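Local coordinates for protein cyclopropane mycolic acid synthase 1 (Mycobacterium tuberculosis, PDB 1KPG) that transfers a methylene group from S-adenosyl-L-methionine to a distal double bond of alpha mycolic acids, forming a cyclopropane ring, at residues 167-172 with 278-283; 33-38 with 230-235; 51-56 with 76-81. All blocks are in the same frame, centred on the assembly; numbering follows the deposited sequence.

Contact 1: 167-172 with 278-283; sequences HTITGL and IDVNQF. With 16A (cetyl-trimethyl-ammonium), chain G; CO3 (carbonate ion), chain E.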
loop_
_atom_site.group_PDB
_atom_site.type_symbol
_atom_site.label_atom_id
_atom_site.label_comp_id
_atom_site.label_asym_id
_atom_site.label_seq_id
_atom_site.Cartn_x
_atom_site.Cartn_y
_atom_site.Cartn_z
ATOM N N HIS A 167 1.297 -6.616 2.570
ATOM C CA HIS A 167 1.929 -5.555 3.342
ATOM C C HIS A 167 0.829 -4.537 3.616
ATOM O O HIS A 167 0.299 -3.929 2.694
ATOM C CB HIS A 167 3.067 -4.942 2.512
ATOM C CG HIS A 167 3.608 -3.652 3.050
ATOM N ND1 HIS A 167 4.957 -3.365 3.065
ATOM C CD2 HIS A 167 2.984 -2.541 3.513
ATOM C CE1 HIS A 167 5.140 -2.138 3.513
ATOM N NE2 HIS A 167 3.958 -1.615 3.792
ATOM N N THR A 168 0.486 -4.356 4.886
ATOM C CA THR A 168 -0.570 -3.427 5.240
ATOM C C THR A 168 -0.370 -2.789 6.602
ATOM O O THR A 168 0.261 -3.362 7.494
ATOM C CB THR A 168 -1.944 -4.130 5.243
ATOM O OG1 THR A 168 -2.948 -3.222 5.711
ATOM C CG2 THR A 168 -1.910 -5.365 6.163
ATOM N N ILE A 169 -0.919 -1.591 6.744
ATOM C CA ILE A 169 -0.873 -0.848 7.991
ATOM C C ILE A 169 -1.844 -1.580 8.915
ATOM O O ILE A 169 -2.806 -2.188 8.449
ATOM C CB ILE A 169 -1.355 0.609 7.763
ATOM C CG1 ILE A 169 -0.267 1.390 7.023
ATOM C CG2 ILE A 169 -1.719 1.279 9.091
ATOM C CD1 ILE A 169 -0.760 2.665 6.370
ATOM N N THR A 170 -1.571 -1.550 10.212
ATOM C CA THR A 170 -2.437 -2.201 11.180
ATOM C C THR A 170 -2.468 -1.276 12.383
ATOM O O THR A 170 -1.575 -0.450 12.549
ATOM C CB THR A 170 -1.889 -3.595 11.589
ATOM O OG1 THR A 170 -0.605 -3.455 12.204
ATOM C CG2 THR A 170 -1.749 -4.487 10.368
ATOM N N GLY A 171 -3.492 -1.384 13.216
ATOM C CA GLY A 171 -3.537 -0.500 14.364
ATOM C C GLY A 171 -4.286 -1.021 15.568
ATOM O O GLY A 171 -5.026 -1.998 15.483
ATOM N N LEU A 172 -4.078 -0.351 16.697
ATOM C CA LEU A 172 -4.730 -0.695 17.954
ATOM C C LEU A 172 -6.047 0.082 18.034
ATOM O O LEU A 172 -6.164 1.179 17.483
ATOM C CB LEU A 172 -3.834 -0.302 19.135
ATOM C CG LEU A 172 -2.394 -0.826 19.127
ATOM C CD1 LEU A 172 -1.606 -0.193 20.264
ATOM C CD2 LEU A 172 -2.403 -2.344 19.249
ATOM N N ILE A 278 -0.117 2.912 15.746
ATOM C CA ILE A 278 -0.388 2.323 14.441
ATOM C C ILE A 278 0.899 1.656 14.016
ATOM O O ILE A 278 1.987 2.101 14.366
ATOM C CB ILE A 278 -0.813 3.354 13.381
ATOM C CG1 ILE A 278 0.177 4.516 13.347
ATOM C CG2 ILE A 278 -2.238 3.806 13.658
ATOM C CD1 ILE A 278 -0.232 5.616 12.395
ATOM N N ASP A 279 0.763 0.592 13.248
ATOM C CA ASP A 279 1.901 -0.199 12.833
ATOM C C ASP A 279 1.745 -0.516 11.349
ATOM O O ASP A 279 0.796 -0.067 10.698
ATOM C CB ASP A 279 1.888 -1.474 13.695
ATOM C CG ASP A 279 3.175 -2.276 13.628
ATOM O OD1 ASP A 279 4.156 -1.833 13.010
ATOM O OD2 ASP A 279 3.194 -3.376 14.221
ATOM N N VAL A 280 2.701 -1.258 10.813
ATOM C CA VAL A 280 2.662 -1.671 9.422
ATOM C C VAL A 280 3.413 -2.993 9.382
ATOM O O VAL A 280 4.539 -3.094 9.858
ATOM C CB VAL A 280 3.310 -0.621 8.494
ATOM C CG1 VAL A 280 4.739 -0.332 8.921
ATOM C CG2 VAL A 280 3.239 -1.099 7.044
ATOM N N ASN A 281 2.771 -4.015 8.832
ATOM C CA ASN A 281 3.373 -5.341 8.787
ATOM C C ASN A 281 3.287 -6.024 7.439
ATOM O O ASN A 281 2.386 -5.753 6.653
ATOM C CB ASN A 281 2.690 -6.238 9.819
ATOM C CG ASN A 281 2.962 -5.807 11.239
ATOM O OD1 ASN A 281 3.950 -6.220 11.839
ATOM N ND2 ASN A 281 2.096 -4.961 11.781
ATOM N N GLN A 282 4.246 -6.905 7.177
ATOM C CA GLN A 282 4.240 -7.686 5.954
ATOM C C GLN A 282 3.915 -9.104 6.421
ATOM O O GLN A 282 4.624 -9.664 7.257
ATOM C CB GLN A 282 5.606 -7.670 5.258
ATOM C CG GLN A 282 6.097 -6.295 4.812
ATOM C CD GLN A 282 7.086 -6.375 3.648
ATOM O OE1 GLN A 282 7.847 -7.338 3.523
ATOM N NE2 GLN A 282 7.078 -5.357 2.797
ATOM N N PHE A 283 2.828 -9.661 5.898
ATOM C CA PHE A 283 2.393 -11.009 6.249
ATOM C C PHE A 283 2.707 -11.941 5.088
ATOM O O PHE A 283 2.185 -11.753 3.985
ATOM C CB PHE A 283 0.877 -11.041 6.478
ATOM C CG PHE A 283 0.405 -10.164 7.600
ATOM C CD1 PHE A 283 0.261 -10.673 8.884
ATOM C CD2 PHE A 283 0.090 -8.825 7.368
ATOM C CE1 PHE A 283 -0.192 -9.866 9.924
ATOM C CE2 PHE A 283 -0.362 -8.007 8.399
ATOM C CZ PHE A 283 -0.504 -8.529 9.681
HETATM C C1 16A G . 0.403 6.571 5.953
HETATM C C2 16A G . -1.074 6.306 6.255
HETATM C C3 16A G . -1.298 6.001 7.744
HETATM C C4 16A G . -2.751 5.709 8.146
HETATM C C5 16A G . -2.866 5.439 9.657
HETATM C C6 16A G . -4.281 5.122 10.185
HETATM C C7 16A G . -5.482 6.050 9.852
HETATM C C8 16A G . -6.710 5.552 9.050
HETATM C C9 16A G . -6.966 4.038 8.849
HETATM C C10 16A G . -6.407 3.472 7.547
HETATM C C11 16A G . -7.268 3.549 6.260
HETATM C C12 16A G . -6.654 4.040 4.924
HETATM C C13 16A G . -5.182 3.663 4.638
HETATM C C14 16A G . -4.657 4.181 3.296
HETATM C C15 16A G . -3.136 3.942 3.255
HETATM C C16 16A G . -2.544 4.531 1.953
HETATM N N1 16A G . -1.136 4.465 1.573
HETATM C C17 16A G . -1.073 5.224 0.270
HETATM C C18 16A G . -0.180 5.149 2.536
HETATM C C19 16A G . -0.717 3.044 1.258
HETATM C C CO3 E . 1.769 0.976 3.858
HETATM O O1 CO3 E . 1.141 2.313 3.636
HETATM O O2 CO3 E . 3.111 0.872 3.912
HETATM O O3 CO3 E . 0.984 -0.128 4.023
#
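His167 to Gly171 run antiparallel to Ile278 to Gln282, joining strands 163-171 and 278-286 in the mixed seven-stranded sheet of this methyltransferase. Thr168 with Asn281 and Thr170 with Asp279 are hydrogen-bonded pairs, each with two reciprocal backbone bonds; Thr168 N to Asn281 O measures 2.9 Å and Asp279 N to Thr170 O 2.7 Å. At the non-hydrogen-bonded pair Ile169 and Val280 the CA atoms close to 3.9 Å. One face of the pair carries His167, Ile169, Val280 and Gln282. Here Gln282 NE2 donates to His167 ND1 over 2.9 Å, almost straight (169° at the hydrogen), in the plane of both amide and ring although these planes stand 67° apart. In this crystal a carbonate, probably from the crystallisation liquor, accepts from His167 NE2 through O2 at 2.6 Å, so the ring is gripped at both nitrogens; Lys59 binds Gln282 OE1 in turn. Val280 CG2 touches His167 NE2 obliquely at 3.4 Å. Ile169 CD1 reaches C3 of the cetyl chain at 3.6 Å, and Ile278 CD1 also meets that chain. On the opposite face Asn281 ND2 makes a weak bond to Thr170 OG1 and donates a hydrogen bond to Asp279 OD2 at 3.1 Å, met from above the carboxylate plane, while Ser227 takes Asp279 OD1. The edge of the Phe283 ring faces Thr168 CG2. A seventh strand, antiparallel to its neighbours and inserted between the fifth and sixth (163-171 and 221-227), is the hallmark of the Rossmann-like class I methyltransferase fold, and here the His167 face of the pair borders the active-site pocket.

Contact 2: 33-38 with 230-235; sequences YSCAYF and PHYAKT. With 16A (cetyl-trimethyl-ammonium), chain G; SAH (S-adenosyl-L-homocysteine), chain F; CO3 (carbonate ion), chain E.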
loop_
_atom_site.group_PDB
_atom_site.type_symbol
_atom_site.label_atom_id
_atom_site.label_comp_id
_atom_site.label_asym_id
_atom_site.label_seq_id
_atom_site.Cartn_x
_atom_site.Cartn_y
_atom_site.Cartn_z
ATOM N N TYR A 33 4.222 4.820 -2.802
ATOM C CA TYR A 33 3.377 5.461 -1.792
ATOM C C TYR A 33 3.047 4.476 -0.675
ATOM O O TYR A 33 1.892 4.073 -0.496
ATOM C CB TYR A 33 2.094 5.955 -2.480
ATOM C CG TYR A 33 1.278 7.004 -1.746
ATOM C CD1 TYR A 33 1.704 7.537 -0.527
ATOM C CD2 TYR A 33 0.078 7.471 -2.284
ATOM C CE1 TYR A 33 0.956 8.512 0.137
ATOM C CE2 TYR A 33 -0.683 8.445 -1.628
ATOM C CZ TYR A 33 -0.233 8.960 -0.416
ATOM O OH TYR A 33 -0.963 9.929 0.236
ATOM N N SER A 34 4.078 4.090 0.069
ATOM C CA SER A 34 3.943 3.152 1.167
ATOM C C SER A 34 5.206 3.199 2.023
ATOM O O SER A 34 6.171 3.898 1.692
ATOM C CB SER A 34 3.703 1.738 0.620
ATOM O OG SER A 34 4.607 1.433 -0.429
ATOM N N CYS A 35 5.206 2.454 3.118
ATOM C CA CYS A 35 6.344 2.454 4.030
ATOM C C CYS A 35 7.641 1.947 3.410
ATOM O O CYS A 35 7.686 0.857 2.848
ATOM C CB CYS A 35 6.031 1.616 5.263
ATOM S SG CYS A 35 7.285 1.791 6.514
ATOM N N ALA A 36 8.696 2.746 3.515
ATOM C CA ALA A 36 9.988 2.351 2.968
ATOM C C ALA A 36 10.700 1.499 4.005
ATOM O O ALA A 36 10.265 1.420 5.159
ATOM C CB ALA A 36 10.826 3.585 2.632
ATOM N N TYR A 37 11.794 0.871 3.593
ATOM C CA TYR A 37 12.570 0.015 4.475
ATOM C C TYR A 37 14.012 0.505 4.547
ATOM O O TYR A 37 14.800 0.290 3.624
ATOM C CB TYR A 37 12.529 -1.428 3.958
ATOM C CG TYR A 37 13.316 -2.435 4.773
ATOM C CD1 TYR A 37 13.254 -2.446 6.168
ATOM C CD2 TYR A 37 14.097 -3.403 4.141
ATOM C CE1 TYR A 37 13.953 -3.400 6.911
ATOM C CE2 TYR A 37 14.796 -4.360 4.873
ATOM C CZ TYR A 37 14.721 -4.353 6.254
ATOM O OH TYR A 37 15.416 -5.299 6.972
ATOM N N PHE A 38 14.348 1.174 5.643
ATOM C CA PHE A 38 15.698 1.670 5.824
ATOM C C PHE A 38 16.566 0.534 6.338
ATOM O O PHE A 38 16.939 0.483 7.511
ATOM C CB PHE A 38 15.694 2.871 6.773
ATOM C CG PHE A 38 14.956 4.058 6.215
ATOM C CD1 PHE A 38 13.566 4.103 6.240
ATOM C CD2 PHE A 38 15.644 5.086 5.580
ATOM C CE1 PHE A 38 12.869 5.151 5.636
ATOM C CE2 PHE A 38 14.958 6.138 4.972
ATOM C CZ PHE A 38 13.567 6.168 4.999
ATOM N N PRO A 230 8.865 1.565 12.882
ATOM C CA PRO A 230 9.810 2.689 12.992
ATOM C C PRO A 230 10.142 3.300 11.629
ATOM O O PRO A 230 10.389 4.498 11.519
ATOM C CB PRO A 230 11.048 2.050 13.627
ATOM C CG PRO A 230 10.529 0.808 14.277
ATOM C CD PRO A 230 9.505 0.313 13.309
ATOM N N HIS A 231 10.153 2.458 10.598
ATOM C CA HIS A 231 10.460 2.901 9.242
ATOM C C HIS A 231 9.398 3.848 8.670
ATOM O O HIS A 231 9.712 4.714 7.844
ATOM C CB HIS A 231 10.620 1.684 8.325
ATOM C CG HIS A 231 11.724 0.760 8.741
ATOM N ND1 HIS A 231 13.042 0.970 8.397
ATOM C CD2 HIS A 231 11.708 -0.360 9.503
ATOM C CE1 HIS A 231 13.790 0.019 8.928
ATOM N NE2 HIS A 231 13.005 -0.800 9.603
ATOM N N TYR A 232 8.148 3.702 9.107
ATOM C CA TYR A 232 7.108 4.578 8.577
ATOM C C TYR A 232 7.207 5.987 9.123
ATOM O O TYR A 232 6.942 6.954 8.409
ATOM C CB TYR A 232 5.701 4.032 8.851
ATOM C CG TYR A 232 4.804 4.153 7.635
ATOM C CD1 TYR A 232 4.984 5.191 6.719
ATOM C CD2 TYR A 232 3.818 3.206 7.369
ATOM C CE1 TYR A 232 4.214 5.275 5.556
ATOM C CE2 TYR A 232 3.036 3.283 6.210
ATOM C CZ TYR A 232 3.246 4.318 5.308
ATOM O OH TYR A 232 2.506 4.386 4.148
ATOM N N ALA A 233 7.586 6.109 10.393
ATOM C CA ALA A 233 7.721 7.422 11.002
ATOM C C ALA A 233 8.734 8.195 10.161
ATOM O O ALA A 233 8.507 9.343 9.782
ATOM C CB ALA A 233 8.214 7.286 12.443
ATOM N N LYS A 234 9.850 7.544 9.866
ATOM C CA LYS A 234 10.903 8.151 9.058
ATOM C C LYS A 234 10.391 8.485 7.660
ATOM O O LYS A 234 10.587 9.599 7.170
ATOM C CB LYS A 234 12.094 7.195 8.954
ATOM C CG LYS A 234 13.261 7.731 8.139
ATOM C CD LYS A 234 13.847 8.991 8.770
ATOM C CE LYS A 234 15.143 9.389 8.089
ATOM N NZ LYS A 234 15.668 10.686 8.606
ATOM N N THR A 235 9.728 7.515 7.025
ATOM C CA THR A 235 9.178 7.695 5.681
ATOM C C THR A 235 8.269 8.911 5.653
ATOM O O THR A 235 8.396 9.775 4.792
ATOM C CB THR A 235 8.346 6.475 5.223
ATOM O OG1 THR A 235 9.164 5.302 5.212
ATOM C CG2 THR A 235 7.799 6.702 3.818
HETATM C C1 16A G . 0.403 6.571 5.953
HETATM C C2 16A G . -1.074 6.306 6.255
HETATM C C3 16A G . -1.298 6.001 7.744
HETATM C C4 16A G . -2.751 5.709 8.146
HETATM C C5 16A G . -2.866 5.439 9.657
HETATM C C6 16A G . -4.281 5.122 10.185
HETATM C C7 16A G . -5.482 6.050 9.852
HETATM C C8 16A G . -6.710 5.552 9.050
HETATM C C9 16A G . -6.966 4.038 8.849
HETATM C C10 16A G . -6.407 3.472 7.547
HETATM C C11 16A G . -7.268 3.549 6.260
HETATM C C12 16A G . -6.654 4.040 4.924
HETATM C C13 16A G . -5.182 3.663 4.638
HETATM C C14 16A G . -4.657 4.181 3.296
HETATM C C15 16A G . -3.136 3.942 3.255
HETATM C C16 16A G . -2.544 4.531 1.953
HETATM N N1 16A G . -1.136 4.465 1.573
HETATM C C17 16A G . -1.073 5.224 0.270
HETATM C C18 16A G . -0.180 5.149 2.536
HETATM C C19 16A G . -0.717 3.044 1.258
HETATM N N SAH F . 1.126 -0.556 -3.869
HETATM C CA SAH F . 1.476 0.809 -4.271
HETATM C CB SAH F . 0.300 1.787 -4.104
HETATM C CG SAH F . -0.308 1.945 -2.689
HETATM S SD SAH F . -1.654 3.160 -2.623
HETATM C C SAH F . 2.673 1.332 -3.470
HETATM O O SAH F . 2.998 0.716 -2.433
HETATM O OXT SAH F . 3.266 2.357 -3.879
HETATM C "C5'" SAH F . -3.148 2.126 -2.492
HETATM C "C4'" SAH F . -3.399 1.411 -3.813
HETATM O "O4'" SAH F . -4.340 0.307 -3.740
HETATM C "C3'" SAH F . -3.909 2.329 -4.923
HETATM O "O3'" SAH F . -3.166 2.045 -6.122
HETATM C "C2'" SAH F . -5.370 1.951 -5.043
HETATM O "O2'" SAH F . -5.888 2.294 -6.325
HETATM C "C1'" SAH F . -5.308 0.485 -4.791
HETATM N N9 SAH F . -6.584 -0.166 -4.441
HETATM C C8 SAH F . -7.547 0.118 -3.334
HETATM N N7 SAH F . -8.579 -0.662 -3.308
HETATM C C5 SAH F . -8.361 -1.523 -4.408
HETATM C C6 SAH F . -9.117 -2.618 -4.940
HETATM N N6 SAH F . -10.280 -3.029 -4.400
HETATM N N1 SAH F . -8.622 -3.269 -6.047
HETATM C C2 SAH F . -7.457 -2.871 -6.601
HETATM N N3 SAH F . -6.656 -1.868 -6.202
HETATM C C4 SAH F . -7.164 -1.226 -5.094
HETATM C C CO3 E . 1.769 0.976 3.858
HETATM O O1 CO3 E . 1.141 2.313 3.636
HETATM O O2 CO3 E . 3.111 0.872 3.912
HETATM O O3 CO3 E . 0.984 -0.128 4.023
#
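The tight part of this contact is the meeting of Cys35 with Tyr232. Cys35 CB lies over one face of the Tyr232 ring, 3.5 Å from its centroid and 15° off the normal, a CH-pi contact. The sulfur stands obliquely to the same ring at 4.1 Å from the centroid; with SG anti to its own backbone N (chi1 -171°), it comes against the backbone of the helix, 3.3 Å from Tyr232 N. A polar bond adds to the fit: Ala36 N donates to Thr235 OG1 at 3.1 Å, and that hydroxyl passes its own hydrogen back to His231 O at 2.8 Å. His231 O thus takes two donors, Thr235 OG1 and Thr235 N, on opposite faces of its carbonyl plane. Ala36 O is buried against His231 CB. At the active-site end, Cys35 N and Tyr232 OH both donate to the carbonate, Tyr232 OH reaching O1 at 2.5 Å, while Tyr33 N and Ser34 OG bind the carboxylate of S-adenosylhomocysteine and a methyl of the ammonium head sits over the Tyr33 ring.

The other end lies nearer solvent; Phe38 and His231 are well packed there, and its looser margin is the exposed Lys234. Tyr37 turns its edge to the face of His231, centroids 5.2 Å apart, and Lys234 lays CG over the Phe38 ring at 3.8 Å from its centroid before its bent chain leads away. The loop carrying 33-38 is thus held between helix 229-245 and helix 45-57, whose Ala48 and Gln49 cover Ala36, while Ile169 of strand 163-171 packs against Tyr232.

Contact 3: 51-56 with 76-81; sequences AKIDLA and GATMMR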
loop_
_atom_site.group_PDB
_atom_site.type_symbol
_atom_site.label_atom_id
_atom_site.label_comp_id
_atom_site.label_asym_id
_atom_site.label_seq_id
_atom_site.Cartn_x
_atom_site.Cartn_y
_atom_site.Cartn_z
ATOM N N ALA A 51 14.448 -1.061 -1.276
ATOM C CA ALA A 51 14.752 -2.057 -0.258
ATOM C C ALA A 51 13.451 -2.692 0.227
ATOM O O ALA A 51 13.397 -3.888 0.509
ATOM C CB ALA A 51 15.486 -1.405 0.904
ATOM N N LYS A 52 12.403 -1.883 0.313
ATOM C CA LYS A 52 11.106 -2.383 0.742
ATOM C C LYS A 52 10.505 -3.254 -0.366
ATOM O O LYS A 52 9.908 -4.301 -0.090
ATOM C CB LYS A 52 10.183 -1.208 1.097
ATOM C CG LYS A 52 8.756 -1.601 1.445
ATOM C CD LYS A 52 7.886 -1.739 0.206
ATOM C CE LYS A 52 7.769 -0.423 -0.573
ATOM N NZ LYS A 52 7.216 0.688 0.258
ATOM N N ILE A 53 10.667 -2.832 -1.617
ATOM C CA ILE A 53 10.147 -3.612 -2.744
ATOM C C ILE A 53 10.857 -4.969 -2.824
ATOM O O ILE A 53 10.215 -5.998 -3.032
ATOM C CB ILE A 53 10.330 -2.864 -4.085
ATOM C CG1 ILE A 53 9.380 -1.659 -4.141
ATOM C CG2 ILE A 53 10.049 -3.800 -5.254
ATOM C CD1 ILE A 53 9.626 -0.741 -5.325
ATOM N N ASP A 54 12.177 -4.970 -2.653
ATOM C CA ASP A 54 12.937 -6.221 -2.692
ATOM C C ASP A 54 12.577 -7.109 -1.495
ATOM O O ASP A 54 12.507 -8.329 -1.622
ATOM C CB ASP A 54 14.444 -5.937 -2.696
ATOM C CG ASP A 54 14.953 -5.434 -4.055
ATOM O OD1 ASP A 54 15.978 -4.720 -4.069
ATOM O OD2 ASP A 54 14.346 -5.756 -5.105
ATOM N N LEU A 55 12.352 -6.494 -0.336
ATOM C CA LEU A 55 11.983 -7.242 0.869
ATOM C C LEU A 55 10.683 -8.008 0.621
ATOM O O LEU A 55 10.556 -9.182 0.974
ATOM C CB LEU A 55 11.785 -6.295 2.054
ATOM C CG LEU A 55 11.246 -6.957 3.334
ATOM C CD1 LEU A 55 12.294 -7.915 3.903
ATOM C CD2 LEU A 55 10.885 -5.898 4.360
ATOM N N ALA A 56 9.719 -7.329 0.007
ATOM C CA ALA A 56 8.429 -7.936 -0.306
ATOM C C ALA A 56 8.568 -9.000 -1.403
ATOM O O ALA A 56 8.148 -10.149 -1.220
ATOM C CB ALA A 56 7.445 -6.856 -0.747
ATOM N N GLY A 76 3.070 1.898 -10.250
ATOM C CA GLY A 76 3.849 0.834 -10.870
ATOM C C GLY A 76 5.291 0.487 -10.534
ATOM O O GLY A 76 5.853 -0.387 -11.190
ATOM N N ALA A 77 5.899 1.122 -9.538
ATOM C CA ALA A 77 7.298 0.815 -9.229
ATOM C C ALA A 77 7.561 -0.664 -8.918
ATOM O O ALA A 77 8.546 -1.236 -9.395
ATOM C CB ALA A 77 7.786 1.676 -8.073
ATOM N N THR A 78 6.685 -1.278 -8.129
ATOM C CA THR A 78 6.855 -2.684 -7.751
ATOM C C THR A 78 6.766 -3.624 -8.951
ATOM O O THR A 78 7.564 -4.549 -9.081
ATOM C CB THR A 78 5.809 -3.092 -6.678
ATOM O OG1 THR A 78 6.034 -2.321 -5.494
ATOM C CG2 THR A 78 5.922 -4.578 -6.324
HETATM N N MSE A 79 5.793 -3.375 -9.822
HETATM C CA MSE A 79 5.594 -4.180 -11.026
HETATM C C MSE A 79 6.818 -4.177 -11.920
HETATM O O MSE A 79 7.316 -5.223 -12.333
HETATM C CB MSE A 79 4.462 -3.617 -11.877
HETATM C CG MSE A 79 3.088 -3.872 -11.400
HETATM SE SE MSE A 79 1.928 -2.903 -12.579
HETATM C CE MSE A 79 2.223 -3.886 -14.198
HETATM N N MSE A 80 7.259 -2.975 -12.258
HETATM C CA MSE A 80 8.391 -2.805 -13.142
HETATM C C MSE A 80 9.685 -3.387 -12.584
HETATM O O MSE A 80 10.524 -3.855 -13.352
HETATM C CB MSE A 80 8.566 -1.322 -13.488
HETATM C CG MSE A 80 7.354 -0.704 -14.179
HETATM SE SE MSE A 80 6.569 -1.797 -15.603
HETATM C CE MSE A 80 4.710 -1.570 -15.154
ATOM N N ARG A 81 9.861 -3.363 -11.263
ATOM C CA ARG A 81 11.076 -3.939 -10.692
ATOM C C ARG A 81 10.969 -5.465 -10.705
ATOM O O ARG A 81 11.970 -6.154 -10.872
ATOM C CB ARG A 81 11.335 -3.443 -9.261
ATOM C CG ARG A 81 12.597 -4.055 -8.653
ATOM C CD ARG A 81 13.137 -3.256 -7.477
ATOM N NE ARG A 81 14.358 -3.840 -6.899
ATOM C CZ ARG A 81 15.570 -3.781 -7.449
ATOM N NH1 ARG A 81 15.755 -3.162 -8.609
ATOM N NH2 ARG A 81 16.608 -4.332 -6.831
#
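Asp54 and Arg81 join the two helices by a salt bridge, the polar component of this contact. The guanidinium grips the carboxylate side-on with two nitrogens, Arg81 NE to Asp54 OD2 at 2.6 Å and Arg81 NH2 to Asp54 OD1 at 2.9 Å, both on the syn side. The fit is not flat, since the two planes are 50° apart and Asp54 OD2 is met from out of its carboxylate plane. An Arg81 chain extended from CG to NE spans the gap between the helices, and Tyr86 OH gives Asp54 OD2 a further hydrogen bond, which probably helps fix the carboxylate.

The van der Waals component centres on Ile53. Its CD1 reaches Ala77 CB at 4.1 Å, the apolar pair; its CG1 packs against a hydroxyl, 3.7 Å from Thr78 OG1; and its other branch, CG2, rests on Arg81 CD at 3.8 Å, beside the salt bridge. The spacing is wide: the axes of 51-56 and 77-81 come no closer than 10.3 Å, at 63°, so side chains rather than backbones make the contact.

Gly76, at the N-cap of helix 77-86, belongs to the glycine-rich segment predicted to bind S-adenosylmethionine. That helix follows strand 67-71, whose Asp70 packs on Thr78, and helix 97-108 lies against Met79 and Met80, both selenomethionine. Helix 45-57 packs on helix 77-86 through Ile53, and Leu55 and Ala56 of helix 45-57 touch Gln282 of strand 278-286.

From the N terminus, the loop 33-38 comes first and waits for helix 229-245, so contact 2 closes almost two hundred residues. Within that span contact 3 closes a short loop, 51-56 to 76-81, joining the N-terminal helical part to the first helix of the Rossmann-like core. Contact 1 opens after contact 3 has closed; its 167-172 lies inside the span of contact 2 and its 278-283 beyond it, so the two cross. Val280 packs on Tyr232 between them, and contacts 1 and 2 share the carbonate and the cetyl-trimethyl-ammonium. Lys52 binds Ser34 and Cys35, linking contact 3 to contact 2, and lies beside His167 of contact 1.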